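Local coordinates for CELL WALL surface anchor family protein (Streptococcus pneumoniae, PDB 2X9Z) that forms the repeating backbone subunit of the pneumococcal pilus, a cell-wall-anchored surface fibre that probably serves in adhesion to host cells, at residues 34-39 with 114-119. The protein carries 1 engineered substitution. Residues are numbered along the deposited sequence; the frame is centred on the assembly and turned at random.
Sequences VEYEIV and ITYSAT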
loop_
_atom_site.group_PDB
_atom_site.type_symbol
_atom_site.label_atom_id
_atom_site.label_comp_id
_atom_site.label_asym_id
_atom_site.label_seq_id
_atom_site.Cartn_x
_atom_site.Cartn_y
_atom_site.Cartn_z
ATOM N N VAL A 34 -13.320 10.855 7.417
ATOM C CA VAL A 34 -13.684 9.706 6.599
ATOM C C VAL A 34 -13.142 8.437 7.258
ATOM O O VAL A 34 -11.944 8.334 7.519
ATOM C CB VAL A 34 -13.105 9.850 5.173
ATOM C CG1 VAL A 34 -13.545 8.688 4.293
ATOM C CG2 VAL A 34 -13.527 11.192 4.558
ATOM N N GLU A 35 -14.023 7.479 7.527
ATOM C CA GLU A 35 -13.641 6.264 8.239
ATOM C C GLU A 35 -13.370 5.119 7.274
ATOM O O GLU A 35 -14.168 4.846 6.371
ATOM C CB GLU A 35 -14.731 5.871 9.231
ATOM C CG GLU A 35 -14.936 6.906 10.325
ATOM C CD GLU A 35 -16.116 6.584 11.207
ATOM O OE1 GLU A 35 -17.264 6.767 10.749
ATOM O OE2 GLU A 35 -15.893 6.148 12.354
ATOM N N TYR A 36 -12.245 4.441 7.493
ATOM C CA TYR A 36 -11.770 3.373 6.625
ATOM C C TYR A 36 -11.613 2.054 7.360
ATOM O O TYR A 36 -11.424 2.016 8.575
ATOM C CB TYR A 36 -10.401 3.743 6.058
ATOM C CG TYR A 36 -10.427 4.801 4.978
ATOM C CD1 TYR A 36 -10.320 6.154 5.286
ATOM C CD2 TYR A 36 -10.551 4.446 3.647
ATOM C CE1 TYR A 36 -10.338 7.118 4.290
ATOM C CE2 TYR A 36 -10.560 5.393 2.658
ATOM C CZ TYR A 36 -10.453 6.725 2.976
ATOM O OH TYR A 36 -10.477 7.657 1.961
ATOM N N GLU A 37 -11.650 0.970 6.596
ATOM C CA GLU A 37 -11.319 -0.336 7.139
ATOM C C GLU A 37 -10.632 -1.207 6.092
ATOM O O GLU A 37 -10.925 -1.125 4.888
ATOM C CB GLU A 37 -12.562 -1.030 7.691
ATOM C CG GLU A 37 -13.588 -1.379 6.641
ATOM C CD GLU A 37 -14.854 -1.957 7.238
ATOM O OE1 GLU A 37 -15.515 -2.760 6.557
ATOM O OE2 GLU A 37 -15.192 -1.603 8.388
ATOM N N ILE A 38 -9.700 -2.028 6.566
ATOM C CA ILE A 38 -9.008 -3.005 5.744
ATOM C C ILE A 38 -9.311 -4.357 6.384
ATOM O O ILE A 38 -9.050 -4.555 7.573
ATOM C CB ILE A 38 -7.479 -2.774 5.775
ATOM C CG1 ILE A 38 -7.125 -1.340 5.356
ATOM C CG2 ILE A 38 -6.759 -3.813 4.925
ATOM C CD1 ILE A 38 -5.719 -0.960 5.729
ATOM N N VAL A 39 -9.882 -5.271 5.606
ATOM C CA VAL A 39 -10.247 -6.586 6.114
ATOM C C VAL A 39 -9.451 -7.649 5.362
ATOM O O VAL A 39 -9.435 -7.655 4.122
ATOM C CB VAL A 39 -11.762 -6.852 5.954
ATOM C CG1 VAL A 39 -12.094 -8.280 6.327
ATOM C CG2 VAL A 39 -12.573 -5.859 6.792
ATOM N N ILE A 114 -8.514 -3.816 10.324
ATOM C CA ILE A 114 -7.795 -2.621 10.730
ATOM C C ILE A 114 -8.677 -1.430 10.384
ATOM O O ILE A 114 -9.135 -1.296 9.246
ATOM C CB ILE A 114 -6.459 -2.487 9.983
ATOM C CG1 ILE A 114 -5.571 -3.698 10.273
ATOM C CG2 ILE A 114 -5.754 -1.172 10.357
ATOM C CD1 ILE A 114 -4.346 -3.776 9.373
ATOM N N THR A 115 -8.946 -0.579 11.365
ATOM C CA THR A 115 -9.768 0.603 11.128
ATOM C C THR A 115 -8.979 1.859 11.464
ATOM O O THR A 115 -8.068 1.836 12.302
ATOM C CB THR A 115 -11.075 0.573 11.947
ATOM O OG1 THR A 115 -10.768 0.592 13.345
ATOM C CG2 THR A 115 -11.879 -0.679 11.646
ATOM N N TYR A 116 -9.336 2.957 10.808
ATOM C CA TYR A 116 -8.696 4.253 11.043
ATOM C C TYR A 116 -9.494 5.313 10.306
ATOM O O TYR A 116 -10.412 4.994 9.556
ATOM C CB TYR A 116 -7.249 4.253 10.539
ATOM C CG TYR A 116 -7.131 4.173 9.036
ATOM C CD1 TYR A 116 -7.072 5.333 8.260
ATOM C CD2 TYR A 116 -7.092 2.946 8.386
ATOM C CE1 TYR A 116 -6.969 5.275 6.872
ATOM C CE2 TYR A 116 -6.983 2.873 6.998
ATOM C CZ TYR A 116 -6.927 4.043 6.251
ATOM O OH TYR A 116 -6.823 3.977 4.886
ATOM N N SER A 117 -9.143 6.571 10.513
ATOM C CA SER A 117 -9.806 7.628 9.764
ATOM C C SER A 117 -8.809 8.585 9.134
ATOM O O SER A 117 -7.619 8.596 9.487
ATOM C CB SER A 117 -10.808 8.382 10.639
ATOM O OG SER A 117 -10.157 9.059 11.697
ATOM N N ALA A 118 -9.309 9.372 8.185
ATOM C CA ALA A 118 -8.542 10.438 7.558
ATOM C C ALA A 118 -9.484 11.607 7.361
ATOM O O ALA A 118 -10.695 11.434 7.350
ATOM C CB ALA A 118 -7.975 9.981 6.235
ATOM N N THR A 119 -8.927 12.800 7.221
ATOM C CA THR A 119 -9.739 13.999 7.085
ATOM C C THR A 119 -9.554 14.592 5.698
ATOM O O THR A 119 -8.425 14.791 5.253
ATOM C CB THR A 119 -9.310 15.044 8.122
ATOM O OG1 THR A 119 -9.420 14.477 9.429
ATOM C CG2 THR A 119 -10.186 16.283 8.046
#
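Strands 34-39 and 114-119 run antiparallel as neighbours in one sheet of the Cna-B-like pilin domain, their axes 4.6 Å apart at closest approach. V34/A118, Y36/Y116 and I38/I114 are the hydrogen-bonded pairs, each closed by two N-H...O bonds. The longest lies at the centre: Y116 N reaches Y36 O at 3.2 Å from above the carbonyl plane, whereas Y36 N meets Y116 O at 2.8 Å, nearly along the C=O axis. On the face shared by these pairs, Y116 holds CG in the crowded position between backbone N and carbonyl carbon (chi1 68°), which swings its ring over the CB of Y36. This CB sits toward the rim, 3.5 Å from Y116 CZ, a CH-pi contact. The two rings are nearly parallel (9°) but slid apart, with Y116 OH over one face of the Y36 ring. I38 CD1 meets the Y116 edge at CE2 (4.2 Å). On the other face T115 CG2 touches E37 CB, while the E37 carboxylate turns away to accept hydrogen bonds from G11 N and A13 N. Apolar and aromatic contacts, with a weak Y116 OH-D55 bond, thus join this pair to strands 50-57 and 90-95 (F91, edge-to-face) of the facing sheet, while buried E37 ties it to the 11-13 loop.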